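Local coordinates for tyrosyl-tRNA synthetase (Pyrococcus horikoshii, PDB 2CYC), which catalyses the attachment of L-tyrosine to tRNA(Tyr), activating the amino acid with ATP to tyrosyl-adenylate before transferring it to the acceptor end, at the interface of chains A and B. Sequence-based numbering; all coordinates share one arbitrary frame. Chains: chain A/B, tyrosyl-tRNA synthetase.

The four contacts are parts of one two-fold symmetric interface that builds the tyrosyl-tRNA synthetase homodimer. Contact 1 and contact 3, with C-alpha centres about 10 Å apart, share A:Trp75, A:Trp131 and B:Trp131 and both draw on helix 128-138. Contact 2 and contact 4, about 8 Å apart, share A:Leu143 and B:Phe163, and there the segment leading into helix 164-178 meets the start of helix 143-148. Contact 1 lies about 12 Å from contact 4 and 18 Å from contact 2. Helices 128-138, 143-148 and 164-178, with helix 74-79 at contact 1, carry the dimer from its tryptophan pair to its phenylalanine pair.

Contact 1: the interface of chains A and B. Residues chain A 75, 78-79, 131, 164, 171; chain B 131-132, 135-136, 139, 206.
On one face of the A:Trp78 indole lie B:Lys139 CD, 3.4 Å above the plane near the rim, and B:Ile135 CG2, over the six-membered ring; toward the rim of the opposite face B:Tyr206 reaches its phenol OH. The backbone O of B:Gln132 and A:Trp75 CA sit in plane at the edge. B:Ile135 CG2 is 3.5 Å from A:Trp78 CZ3, and the same methyl touches A:Ile79 CG1 at 3.5 Å. A:Trp75 crosses B:Gln132 at about a right angle: its CH2 corner meets B:Gln132 CB at 3.4 Å, while the extended glutamine chain (CG anti to the backbone N, chi1 180°) carries its amide along the indole, the two planes 13° apart. A:Trp131 and B:Trp131 stack with planes 1° apart, the side chains running past each other in opposite directions, with five-membered ring centroids 4.3 Å apart and each CB above the other's pyrrole ring. B:Lys139 bends at chi3 and chi4, bringing its side-chain amine NZ to the carbonyl O of A:Trp78 in a hydrogen bond of 3.2 Å. These contacts hold helix 74-79 of one subunit against helix 128-138, and the residue just after it, of the other in the homodimer.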
loop_
_atom_site.group_PDB
_atom_site.type_symbol
_atom_site.label_atom_id
_atom_site.label_comp_id
_atom_site.label_asym_id
_atom_site.label_seq_id
_atom_site.Cartn_x
_atom_site.Cartn_y
_atom_site.Cartn_z
ATOM N N TRP A 75 13.155 5.132 -0.125
ATOM C CA TRP A 75 12.110 4.505 0.694
ATOM C C TRP A 75 12.004 3.026 0.349
ATOM O O TRP A 75 11.757 2.192 1.227
ATOM C CB TRP A 75 10.738 5.163 0.478
ATOM C CG TRP A 75 10.586 6.506 1.115
ATOM C CD1 TRP A 75 11.591 7.372 1.466
ATOM C CD2 TRP A 75 9.355 7.191 1.385
ATOM N NE1 TRP A 75 11.057 8.553 1.930
ATOM C CE2 TRP A 75 9.690 8.472 1.891
ATOM C CE3 TRP A 75 8.000 6.852 1.242
ATOM C CZ2 TRP A 75 8.718 9.418 2.255
ATOM C CZ3 TRP A 75 7.028 7.794 1.604
ATOM C CH2 TRP A 75 7.396 9.062 2.105
ATOM N N TRP A 78 14.568 1.243 2.167
ATOM C CA TRP A 78 14.201 1.271 3.580
ATOM C C TRP A 78 13.203 0.129 3.825
ATOM O O TRP A 78 13.334 -0.647 4.776
ATOM C CB TRP A 78 13.586 2.641 3.892
ATOM C CG TRP A 78 12.725 2.729 5.127
ATOM C CD1 TRP A 78 12.989 2.201 6.364
ATOM C CD2 TRP A 78 11.474 3.424 5.243
ATOM N NE1 TRP A 78 11.977 2.529 7.243
ATOM C CE2 TRP A 78 11.035 3.277 6.582
ATOM C CE3 TRP A 78 10.681 4.163 4.342
ATOM C CZ2 TRP A 78 9.830 3.837 7.048
ATOM C CZ3 TRP A 78 9.485 4.723 4.800
ATOM C CH2 TRP A 78 9.070 4.554 6.149
ATOM N N ILE A 79 12.219 0.026 2.940
ATOM C CA ILE A 79 11.204 -1.019 3.016
ATOM C C ILE A 79 11.852 -2.391 2.890
ATOM O O ILE A 79 11.487 -3.339 3.594
ATOM C CB ILE A 79 10.179 -0.864 1.872
ATOM C CG1 ILE A 79 9.228 0.295 2.186
ATOM C CG2 ILE A 79 9.436 -2.179 1.643
ATOM C CD1 ILE A 79 8.262 0.603 1.048
ATOM N N TRP A 131 0.899 8.975 -4.276
ATOM C CA TRP A 131 0.258 7.851 -3.596
ATOM C C TRP A 131 -1.159 7.587 -4.082
ATOM O O TRP A 131 -1.655 6.450 -4.018
ATOM C CB TRP A 131 0.310 8.062 -2.079
ATOM C CG TRP A 131 1.728 7.917 -1.591
ATOM C CD1 TRP A 131 2.662 8.910 -1.452
ATOM C CD2 TRP A 131 2.420 6.686 -1.365
ATOM N NE1 TRP A 131 3.897 8.366 -1.165
ATOM C CE2 TRP A 131 3.774 7.002 -1.107
ATOM C CE3 TRP A 131 2.030 5.345 -1.363
ATOM C CZ2 TRP A 131 4.737 6.021 -0.850
ATOM C CZ3 TRP A 131 2.993 4.367 -1.107
ATOM C CH2 TRP A 131 4.326 4.711 -0.854
ATOM N N ALA A 164 4.598 -3.923 4.216
ATOM C CA ALA A 164 5.270 -2.874 3.453
ATOM C C ALA A 164 5.971 -3.412 2.214
ATOM O O ALA A 164 6.013 -2.733 1.188
ATOM C CB ALA A 164 6.280 -2.119 4.338
ATOM N N MET A 171 4.737 0.550 -5.811
ATOM C CA MET A 171 5.451 1.821 -5.820
ATOM C C MET A 171 6.352 1.877 -7.062
ATOM O O MET A 171 6.500 2.932 -7.680
ATOM C CB MET A 171 6.310 1.962 -4.558
ATOM C CG MET A 171 5.531 2.259 -3.285
ATOM S SD MET A 171 6.574 2.038 -1.819
ATOM C CE MET A 171 7.825 3.341 -2.091
ATOM N N TRP B 131 1.731 9.140 4.064
ATOM C CA TRP B 131 2.065 7.853 3.471
ATOM C C TRP B 131 3.350 7.246 4.012
ATOM O O TRP B 131 3.509 6.018 4.050
ATOM C CB TRP B 131 2.075 7.974 1.946
ATOM C CG TRP B 131 0.672 8.164 1.465
ATOM C CD1 TRP B 131 0.031 9.348 1.250
ATOM C CD2 TRP B 131 -0.317 7.138 1.305
ATOM N NE1 TRP B 131 -1.302 9.125 0.976
ATOM C CE2 TRP B 131 -1.539 7.776 1.007
ATOM C CE3 TRP B 131 -0.288 5.740 1.396
ATOM C CZ2 TRP B 131 -2.727 7.063 0.798
ATOM C CZ3 TRP B 131 -1.478 5.029 1.188
ATOM C CH2 TRP B 131 -2.674 5.694 0.893
ATOM N N GLN B 132 4.265 8.096 4.451
ATOM C CA GLN B 132 5.491 7.584 5.028
ATOM C C GLN B 132 5.094 6.824 6.295
ATOM O O GLN B 132 5.701 5.809 6.652
ATOM C CB GLN B 132 6.443 8.731 5.369
ATOM C CG GLN B 132 7.751 8.253 5.983
ATOM C CD GLN B 132 8.794 9.354 6.069
ATOM O OE1 GLN B 132 8.490 10.482 6.449
ATOM N NE2 GLN B 132 10.033 9.023 5.730
ATOM N N ILE B 135 3.702 3.444 5.499
ATOM C CA ILE B 135 4.795 2.497 5.270
ATOM C C ILE B 135 5.381 2.067 6.617
ATOM O O ILE B 135 5.602 0.877 6.859
ATOM C CB ILE B 135 5.928 3.123 4.406
ATOM C CG1 ILE B 135 5.409 3.455 3.005
ATOM C CG2 ILE B 135 7.092 2.157 4.294
ATOM C CD1 ILE B 135 4.852 2.251 2.253
ATOM N N ASP B 136 5.622 3.043 7.485
ATOM C CA ASP B 136 6.173 2.787 8.816
ATOM C C ASP B 136 5.304 1.750 9.535
ATOM O O ASP B 136 5.816 0.762 10.055
ATOM C CB ASP B 136 6.247 4.102 9.624
ATOM C CG ASP B 136 7.007 3.948 10.953
ATOM O OD1 ASP B 136 7.985 3.164 11.013
ATOM O OD2 ASP B 136 6.636 4.625 11.932
ATOM N N LYS B 139 5.479 -1.826 7.951
ATOM C CA LYS B 139 6.701 -2.589 8.203
ATOM C C LYS B 139 6.545 -3.367 9.506
ATOM O O LYS B 139 7.345 -4.251 9.801
ATOM C CB LYS B 139 7.924 -1.667 8.332
ATOM C CG LYS B 139 8.437 -1.077 7.024
ATOM C CD LYS B 139 9.663 -0.160 7.237
ATOM C CE LYS B 139 10.874 -0.890 7.830
ATOM N NZ LYS B 139 11.412 -1.968 6.947
ATOM N N TYR B 206 7.494 8.016 12.871
ATOM C CA TYR B 206 7.069 9.342 12.452
ATOM C C TYR B 206 5.862 9.942 13.138
ATOM O O TYR B 206 5.844 11.138 13.421
ATOM C CB TYR B 206 6.879 9.358 10.931
ATOM C CG TYR B 206 8.106 8.837 10.223
ATOM C CD1 TYR B 206 8.163 7.527 9.766
ATOM C CD2 TYR B 206 9.243 9.638 10.075
ATOM C CE1 TYR B 206 9.322 7.017 9.178
ATOM C CE2 TYR B 206 10.410 9.136 9.496
ATOM C CZ TYR B 206 10.440 7.826 9.049
ATOM O OH TYR B 206 11.586 7.319 8.473
#

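Contact 2: the interface of chains A and B. Residues chain A 138-139, 141-143; chain B 161-164.
B:Phe163 presents the edge of its ring to chain A, with A:Leu143 CD1 and A:Ser138 CB lying in the ring plane at different points of the rim. In this class I synthetase dimer the segment 161-163 pairs with residues 141-143 of the other subunit as a short antiparallel beta bridge, A:Thr142 opposite B:Asp162. The leucine methyl A:Leu143 CD1 is 3.8 Å from B:Phe163 CD2, and on the other ortho side A:Ser138 OG comes to 3.5 Å from B:Phe163 CD1. With CG anti to the backbone N (chi1 -174°), the ring of B:Phe163 reaches between these two neighbours. An alanine here would probably leave A:Leu143 CD1 and A:Ser138 CB without their aromatic partner and open a gap beside the bridge. Further out, A:Lys139 CG packs against the methyl CB of B:Ala164 at 3.8 Å.

The polar rim is mostly backbone. B:Phe163 N donates to A:Val141 O at 2.7 Å and A:Leu143 N to B:Ile161 O at 3.0 Å. A third bond, from B:Ala164 N to A:Ser138 O at 3.1 Å, arrives from above the carbonyl plane, 69° out of it, and links the last residue of helix 128-138 to the first of helix 164-178. Beyond it the side-chain amine NZ of A:Lys139 and the side-chain oxygen OD2 of B:Asp162 stay 5.5 Å apart, where opposite charges may attract weakly.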
loop_
_atom_site.group_PDB
_atom_site.type_symbol
_atom_site.label_atom_id
_atom_site.label_comp_id
_atom_site.label_asym_id
_atom_site.label_seq_id
_atom_site.Cartn_x
_atom_site.Cartn_y
_atom_site.Cartn_z
ATOM N N SER A 138 -3.048 0.015 -7.813
ATOM C CA SER A 138 -3.371 -1.123 -6.962
ATOM C C SER A 138 -4.788 -1.645 -7.146
ATOM O O SER A 138 -5.067 -2.803 -6.835
ATOM C CB SER A 138 -3.122 -0.765 -5.503
ATOM O OG SER A 138 -1.738 -0.564 -5.297
ATOM N N LYS A 139 -5.677 -0.790 -7.642
ATOM C CA LYS A 139 -7.056 -1.191 -7.905
ATOM C C LYS A 139 -7.119 -2.110 -9.126
ATOM O O LYS A 139 -8.096 -2.834 -9.305
ATOM C CB LYS A 139 -7.935 0.024 -8.201
ATOM C CG LYS A 139 -8.423 0.798 -7.006
ATOM C CD LYS A 139 -9.203 2.014 -7.486
ATOM C CE LYS A 139 -10.512 2.179 -6.745
ATOM N NZ LYS A 139 -11.440 1.039 -6.965
ATOM N N VAL A 141 -4.653 -4.425 -9.935
ATOM C CA VAL A 141 -3.736 -5.537 -9.757
ATOM C C VAL A 141 -4.197 -6.368 -8.561
ATOM O O VAL A 141 -4.529 -5.825 -7.509
ATOM C CB VAL A 141 -2.297 -5.032 -9.481
ATOM C CG1 VAL A 141 -1.336 -6.212 -9.427
ATOM C CG2 VAL A 141 -1.871 -4.035 -10.549
ATOM N N THR A 142 -4.213 -7.684 -8.718
ATOM C CA THR A 142 -4.641 -8.543 -7.627
ATOM C C THR A 142 -3.532 -8.758 -6.618
ATOM O O THR A 142 -2.346 -8.625 -6.930
ATOM C CB THR A 142 -5.069 -9.924 -8.132
ATOM O OG1 THR A 142 -3.938 -10.586 -8.708
ATOM C CG2 THR A 142 -6.183 -9.790 -9.177
ATOM N N LEU A 143 -3.933 -9.091 -5.401
ATOM C CA LEU A 143 -2.989 -9.369 -4.335
ATOM C C LEU A 143 -2.069 -10.498 -4.789
ATOM O O LEU A 143 -0.849 -10.425 -4.632
ATOM C CB LEU A 143 -3.749 -9.796 -3.072
ATOM C CG LEU A 143 -2.926 -10.391 -1.931
ATOM C CD1 LEU A 143 -1.847 -9.398 -1.494
ATOM C CD2 LEU A 143 -3.851 -10.734 -0.770
ATOM N N ILE B 161 -8.820 -10.705 -5.164
ATOM C CA ILE B 161 -9.145 -9.418 -4.554
ATOM C C ILE B 161 -8.056 -8.444 -5.015
ATOM O O ILE B 161 -6.881 -8.821 -5.078
ATOM C CB ILE B 161 -9.146 -9.494 -3.015
ATOM C CG1 ILE B 161 -9.599 -8.151 -2.432
ATOM C CG2 ILE B 161 -7.750 -9.853 -2.505
ATOM C CD1 ILE B 161 -9.803 -8.154 -0.922
ATOM N N ASP B 162 -8.435 -7.213 -5.365
ATOM C CA ASP B 162 -7.444 -6.233 -5.821
ATOM C C ASP B 162 -6.559 -5.812 -4.647
ATOM O O ASP B 162 -7.008 -5.778 -3.506
ATOM C CB ASP B 162 -8.123 -5.008 -6.441
ATOM C CG ASP B 162 -9.028 -4.286 -5.463
ATOM O OD1 ASP B 162 -10.166 -4.758 -5.240
ATOM O OD2 ASP B 162 -8.595 -3.250 -4.912
ATOM N N PHE B 163 -5.303 -5.484 -4.930
ATOM C CA PHE B 163 -4.352 -5.117 -3.882
ATOM C C PHE B 163 -4.720 -3.864 -3.096
ATOM O O PHE B 163 -4.407 -3.765 -1.906
ATOM C CB PHE B 163 -2.940 -4.963 -4.480
ATOM C CG PHE B 163 -1.868 -4.723 -3.450
ATOM C CD1 PHE B 163 -1.284 -3.459 -3.311
ATOM C CD2 PHE B 163 -1.479 -5.751 -2.580
ATOM C CE1 PHE B 163 -0.328 -3.215 -2.310
ATOM C CE2 PHE B 163 -0.526 -5.525 -1.575
ATOM C CZ PHE B 163 0.054 -4.249 -1.438
ATOM N N ALA B 164 -5.380 -2.913 -3.752
ATOM C CA ALA B 164 -5.760 -1.666 -3.096
ATOM C C ALA B 164 -6.564 -1.888 -1.822
ATOM O O ALA B 164 -6.444 -1.121 -0.864
ATOM C CB ALA B 164 -6.551 -0.774 -4.060
#

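Contact 3: the interface of chains A and B. Residues chain A 75, 125, 127-128, 131; chain B 75, 125, 127-128, 131.
A:Trp131, stacked on B:Trp131 across the dimer axis, donates from its indole NE1 to A:Leu125 O at 2.7 Å, with 150° at the hydrogen. The N-H meets a lone pair of the oxygen in the carbonyl plane, and the oxygen lies in the plane of the indole. The bond of B:Trp131 NE1 to B:Leu125 O is equally short, 2.7 Å. CG stands anti to the carbonyl carbon in both tryptophans (chi1 -70°), which turns NE1 toward Leu125 O of its own chain; the bond probably fixes the rotation of the ring. Helix 122-125 thus probably serves as a second shell, positioning the stacked tryptophans of helix 128-138 through its last carbonyl.

Beside the stack, past the five-membered rings, the chains approach at the start of helix 128-138, where A:Gly128 N and B:Gly128 N are 3.6 Å apart, not bonded. The glycines bring no side chain into this close backbone approach. The adjoining lysines, A:Lys127 and B:Lys127, face one another as an antiparallel bridge pair, though both are poorly ordered. On the flanks, the benzo corner of each Trp75 points at a glycine carbonyl of the other chain: B:Gly128 O lies in the ring plane of A:Trp75, 3.8 Å from its CH2.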
loop_
_atom_site.group_PDB
_atom_site.type_symbol
_atom_site.label_atom_id
_atom_site.label_comp_id
_atom_site.label_asym_id
_atom_site.label_seq_id
_atom_site.Cartn_x
_atom_site.Cartn_y
_atom_site.Cartn_z
ATOM N N TRP A 75 13.155 5.132 -0.125
ATOM C CA TRP A 75 12.110 4.505 0.694
ATOM C C TRP A 75 12.004 3.026 0.349
ATOM O O TRP A 75 11.757 2.192 1.227
ATOM C CB TRP A 75 10.738 5.163 0.478
ATOM C CG TRP A 75 10.586 6.506 1.115
ATOM C CD1 TRP A 75 11.591 7.372 1.466
ATOM C CD2 TRP A 75 9.355 7.191 1.385
ATOM N NE1 TRP A 75 11.057 8.553 1.930
ATOM C CE2 TRP A 75 9.690 8.472 1.891
ATOM C CE3 TRP A 75 8.000 6.852 1.242
ATOM C CZ2 TRP A 75 8.718 9.418 2.255
ATOM C CZ3 TRP A 75 7.028 7.794 1.604
ATOM C CH2 TRP A 75 7.396 9.062 2.105
ATOM N N LEU A 125 7.939 10.620 -3.640
ATOM C CA LEU A 125 7.155 9.888 -2.632
ATOM C C LEU A 125 6.576 10.804 -1.545
ATOM O O LEU A 125 5.595 10.459 -0.883
ATOM C CB LEU A 125 8.001 8.776 -1.992
ATOM C CG LEU A 125 8.754 7.867 -2.971
ATOM C CD1 LEU A 125 9.594 6.838 -2.198
ATOM C CD2 LEU A 125 7.762 7.172 -3.890
ATOM N N LYS A 127 4.953 13.233 -2.050
ATOM C CA LYS A 127 3.776 13.863 -2.633
ATOM C C LYS A 127 2.564 12.938 -2.572
ATOM O O LYS A 127 2.606 11.817 -3.072
ATOM C CB LYS A 127 4.071 14.259 -4.079
ATOM C CG LYS A 127 5.118 15.347 -4.184
ATOM C CD LYS A 127 5.385 15.728 -5.623
ATOM C CE LYS A 127 6.017 17.106 -5.698
ATOM N NZ LYS A 127 7.194 17.235 -4.786
ATOM N N GLY A 128 1.487 13.411 -1.950
ATOM C CA GLY A 128 0.285 12.607 -1.835
ATOM C C GLY A 128 -0.361 12.205 -3.154
ATOM O O GLY A 128 -0.989 11.149 -3.230
ATOM N N TRP A 131 0.899 8.975 -4.276
ATOM C CA TRP A 131 0.258 7.851 -3.596
ATOM C C TRP A 131 -1.159 7.587 -4.082
ATOM O O TRP A 131 -1.655 6.450 -4.018
ATOM C CB TRP A 131 0.310 8.062 -2.079
ATOM C CG TRP A 131 1.728 7.917 -1.591
ATOM C CD1 TRP A 131 2.662 8.910 -1.452
ATOM C CD2 TRP A 131 2.420 6.686 -1.365
ATOM N NE1 TRP A 131 3.897 8.366 -1.165
ATOM C CE2 TRP A 131 3.774 7.002 -1.107
ATOM C CE3 TRP A 131 2.030 5.345 -1.363
ATOM C CZ2 TRP A 131 4.737 6.021 -0.850
ATOM C CZ3 TRP A 131 2.993 4.367 -1.107
ATOM C CH2 TRP A 131 4.326 4.711 -0.854
ATOM N N TRP B 75 -11.111 8.422 0.021
ATOM C CA TRP B 75 -10.254 7.515 -0.737
ATOM C C TRP B 75 -10.541 6.082 -0.340
ATOM O O TRP B 75 -10.467 5.180 -1.175
ATOM C CB TRP B 75 -8.767 7.810 -0.505
ATOM C CG TRP B 75 -8.251 9.012 -1.225
ATOM C CD1 TRP B 75 -8.977 10.091 -1.660
ATOM C CD2 TRP B 75 -6.876 9.312 -1.510
ATOM N NE1 TRP B 75 -8.134 11.044 -2.190
ATOM C CE2 TRP B 75 -6.841 10.592 -2.108
ATOM C CE3 TRP B 75 -5.669 8.622 -1.312
ATOM C CZ2 TRP B 75 -5.641 11.202 -2.510
ATOM C CZ3 TRP B 75 -4.474 9.228 -1.713
ATOM C CH2 TRP B 75 -4.472 10.506 -2.305
ATOM N N LEU B 125 -4.654 12.544 3.293
ATOM C CA LEU B 125 -4.109 11.544 2.368
ATOM C C LEU B 125 -3.269 12.190 1.268
ATOM O O LEU B 125 -2.359 11.567 0.720
ATOM C CB LEU B 125 -5.235 10.713 1.740
ATOM C CG LEU B 125 -6.206 9.990 2.693
ATOM C CD1 LEU B 125 -7.136 9.107 1.887
ATOM C CD2 LEU B 125 -5.445 9.147 3.716
ATOM N N LYS B 127 -1.098 14.210 1.611
ATOM C CA LYS B 127 0.197 14.573 2.166
ATOM C C LYS B 127 1.144 13.368 2.170
ATOM O O LYS B 127 0.805 12.297 2.678
ATOM C CB LYS B 127 0.024 15.115 3.588
ATOM C CG LYS B 127 -0.724 16.440 3.655
ATOM C CD LYS B 127 -0.632 17.033 5.049
ATOM C CE LYS B 127 -1.414 18.331 5.163
ATOM N NZ LYS B 127 -0.947 19.346 4.175
ATOM N N GLY B 128 2.330 13.546 1.596
ATOM C CA GLY B 128 3.301 12.468 1.539
ATOM C C GLY B 128 3.790 11.944 2.883
ATOM O O GLY B 128 4.081 10.750 3.016
ATOM N N TRP B 131 1.731 9.140 4.064
ATOM C CA TRP B 131 2.065 7.853 3.471
ATOM C C TRP B 131 3.350 7.246 4.012
ATOM O O TRP B 131 3.509 6.018 4.050
ATOM C CB TRP B 131 2.075 7.974 1.946
ATOM C CG TRP B 131 0.672 8.164 1.465
ATOM C CD1 TRP B 131 0.031 9.348 1.250
ATOM C CD2 TRP B 131 -0.317 7.138 1.305
ATOM N NE1 TRP B 131 -1.302 9.125 0.976
ATOM C CE2 TRP B 131 -1.539 7.776 1.007
ATOM C CE3 TRP B 131 -0.288 5.740 1.396
ATOM C CZ2 TRP B 131 -2.727 7.063 0.798
ATOM C CZ3 TRP B 131 -1.478 5.029 1.188
ATOM C CH2 TRP B 131 -2.674 5.694 0.893
#

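Contact 4: the interface of chains A and B. Residues chain A 143, 146, 163, 166-167, 170; chain B 143, 146, 163, 166-167, 170.
From CB to the para carbon, A:Phe163 inserts among side chains of chain B, and B:Phe163 does the same in chain A, in this class I synthetase homodimer. A:Phe163 CB meets B:Val146 CG2 at 3.7 Å, and the same methyl touches CG of the ring, the valine crossing at about a right angle with its CG1 branch above one face near the rim. Along one side, A:Phe163 CD1 rests on B:Met170 CG at 3.6 Å, and CE1 lies near both this methylene and the backbone O of B:Leu166. Along the other, A:Phe163 CD2 has B:Leu143 CD2 in the ring plane at 3.8 Å, and CE2 meets B:Leu166 CB at 3.8 Å. The tip, A:Phe163 CZ, comes to 3.4 Å from the carbonyl O of B:Leu166. A:Phe163 CZ is also 3.5 Å from B:Phe163 CZ, the two rings meeting tip to tip.

With CG anti to the backbone N (chi1 -172°), the ring extends away from its own backbone into the partner. An alanine in its place would probably leave B:Val146, B:Met170 and the tip of B:Phe163 without their aromatic neighbour and open a gap between the chains. B:Phe163 makes the twin insertion, its CD1 against A:Met170 CG and its CG against A:Val146 CG2. Beside the ring pair, A:Leu143 crosses B:Leu166 at about a right angle, A:Leu143 CD2 standing 4.0 Å from B:Leu166 CG.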
loop_
_atom_site.group_PDB
_atom_site.type_symbol
_atom_site.label_atom_id
_atom_site.label_comp_id
_atom_site.label_asym_id
_atom_site.label_seq_id
_atom_site.Cartn_x
_atom_site.Cartn_y
_atom_site.Cartn_z
ATOM N N LEU A 143 -3.933 -9.091 -5.401
ATOM C CA LEU A 143 -2.989 -9.369 -4.335
ATOM C C LEU A 143 -2.069 -10.498 -4.789
ATOM O O LEU A 143 -0.849 -10.425 -4.632
ATOM C CB LEU A 143 -3.749 -9.796 -3.072
ATOM C CG LEU A 143 -2.926 -10.391 -1.931
ATOM C CD1 LEU A 143 -1.847 -9.398 -1.494
ATOM C CD2 LEU A 143 -3.851 -10.734 -0.770
ATOM N N VAL A 146 0.586 -9.270 -7.049
ATOM C CA VAL A 146 1.630 -8.542 -6.341
ATOM C C VAL A 146 2.543 -9.528 -5.617
ATOM O O VAL A 146 3.764 -9.377 -5.626
ATOM C CB VAL A 146 1.047 -7.568 -5.290
ATOM C CG1 VAL A 146 2.194 -6.882 -4.532
ATOM C CG2 VAL A 146 0.144 -6.536 -5.975
ATOM N N PHE A 163 3.846 -6.312 5.598
ATOM C CA PHE A 163 3.031 -5.762 4.534
ATOM C C PHE A 163 3.696 -4.718 3.648
ATOM O O PHE A 163 3.392 -4.642 2.453
ATOM C CB PHE A 163 1.719 -5.197 5.096
ATOM C CG PHE A 163 0.739 -4.793 4.024
ATOM C CD1 PHE A 163 0.469 -3.453 3.778
ATOM C CD2 PHE A 163 0.139 -5.759 3.218
ATOM C CE1 PHE A 163 -0.387 -3.074 2.736
ATOM C CE2 PHE A 163 -0.718 -5.395 2.172
ATOM C CZ PHE A 163 -0.980 -4.045 1.929
ATOM N N LEU A 166 5.027 -5.722 0.276
ATOM C CA LEU A 166 4.041 -5.963 -0.781
ATOM C C LEU A 166 3.680 -4.628 -1.446
ATOM O O LEU A 166 3.242 -4.593 -2.592
ATOM C CB LEU A 166 2.774 -6.610 -0.205
ATOM C CG LEU A 166 2.769 -8.135 -0.020
ATOM C CD1 LEU A 166 2.848 -8.793 -1.382
ATOM C CD2 LEU A 166 3.934 -8.579 0.848
ATOM N N ILE A 167 3.854 -3.526 -0.723
ATOM C CA ILE A 167 3.553 -2.219 -1.307
ATOM C C ILE A 167 4.643 -1.839 -2.322
ATOM O O ILE A 167 4.370 -1.232 -3.360
ATOM C CB ILE A 167 3.459 -1.135 -0.203
ATOM C CG1 ILE A 167 2.315 -1.483 0.760
ATOM C CG2 ILE A 167 3.245 0.253 -0.835
ATOM C CD1 ILE A 167 2.235 -0.571 1.967
ATOM N N MET A 170 4.093 -2.033 -6.114
ATOM C CA MET A 170 3.123 -1.077 -6.617
ATOM C C MET A 170 3.769 0.309 -6.685
ATOM O O MET A 170 3.407 1.140 -7.519
ATOM C CB MET A 170 1.871 -1.083 -5.727
ATOM C CG MET A 170 1.121 -2.418 -5.778
ATOM S SD MET A 170 0.502 -2.850 -7.438
ATOM C CE MET A 170 1.892 -3.824 -8.119
ATOM N N LEU B 143 1.629 -9.426 6.264
ATOM C CA LEU B 143 0.629 -9.479 5.208
ATOM C C LEU B 143 -0.528 -10.342 5.708
ATOM O O LEU B 143 -1.698 -10.029 5.488
ATOM C CB LEU B 143 1.254 -10.091 3.947
ATOM C CG LEU B 143 0.538 -10.201 2.589
ATOM C CD1 LEU B 143 0.233 -11.650 2.297
ATOM C CD2 LEU B 143 -0.715 -9.351 2.556
ATOM N N VAL B 146 -2.801 -8.393 7.849
ATOM C CA VAL B 146 -3.591 -7.463 7.045
ATOM C C VAL B 146 -4.762 -8.178 6.363
ATOM O O VAL B 146 -5.873 -7.656 6.313
ATOM C CB VAL B 146 -2.732 -6.766 5.933
ATOM C CG1 VAL B 146 -3.615 -5.800 5.123
ATOM C CG2 VAL B 146 -1.557 -6.012 6.555
ATOM N N PHE B 163 -5.303 -5.484 -4.930
ATOM C CA PHE B 163 -4.352 -5.117 -3.882
ATOM C C PHE B 163 -4.720 -3.864 -3.096
ATOM O O PHE B 163 -4.407 -3.765 -1.906
ATOM C CB PHE B 163 -2.940 -4.963 -4.480
ATOM C CG PHE B 163 -1.868 -4.723 -3.450
ATOM C CD1 PHE B 163 -1.284 -3.459 -3.311
ATOM C CD2 PHE B 163 -1.479 -5.751 -2.580
ATOM C CE1 PHE B 163 -0.328 -3.215 -2.310
ATOM C CE2 PHE B 163 -0.526 -5.525 -1.575
ATOM C CZ PHE B 163 0.054 -4.249 -1.438
ATOM N N LEU B 166 -6.164 -4.190 0.297
ATOM C CA LEU B 166 -5.270 -4.612 1.374
ATOM C C LEU B 166 -4.557 -3.404 1.986
ATOM O O LEU B 166 -4.137 -3.442 3.146
ATOM C CB LEU B 166 -4.236 -5.625 0.861
ATOM C CG LEU B 166 -4.678 -7.088 0.759
ATOM C CD1 LEU B 166 -4.981 -7.626 2.141
ATOM C CD2 LEU B 166 -5.909 -7.203 -0.120
ATOM N N ILE B 167 -4.423 -2.330 1.211
ATOM C CA ILE B 167 -3.784 -1.112 1.723
ATOM C C ILE B 167 -4.736 -0.382 2.678
ATOM O O ILE B 167 -4.310 0.271 3.636
ATOM C CB ILE B 167 -3.405 -0.164 0.566
ATOM C CG1 ILE B 167 -2.439 -0.883 -0.384
ATOM C CG2 ILE B 167 -2.754 1.111 1.116
ATOM C CD1 ILE B 167 -2.158 -0.122 -1.661
ATOM N N MET B 170 -4.331 -0.531 6.502
ATOM C CA MET B 170 -3.139 0.172 6.954
ATOM C C MET B 170 -3.404 1.673 6.935
ATOM O O MET B 170 -2.852 2.422 7.739
ATOM C CB MET B 170 -1.938 -0.200 6.081
ATOM C CG MET B 170 -1.546 -1.666 6.225
ATOM S SD MET B 170 -1.025 -2.135 7.904
ATOM C CE MET B 170 -2.635 -2.550 8.706
#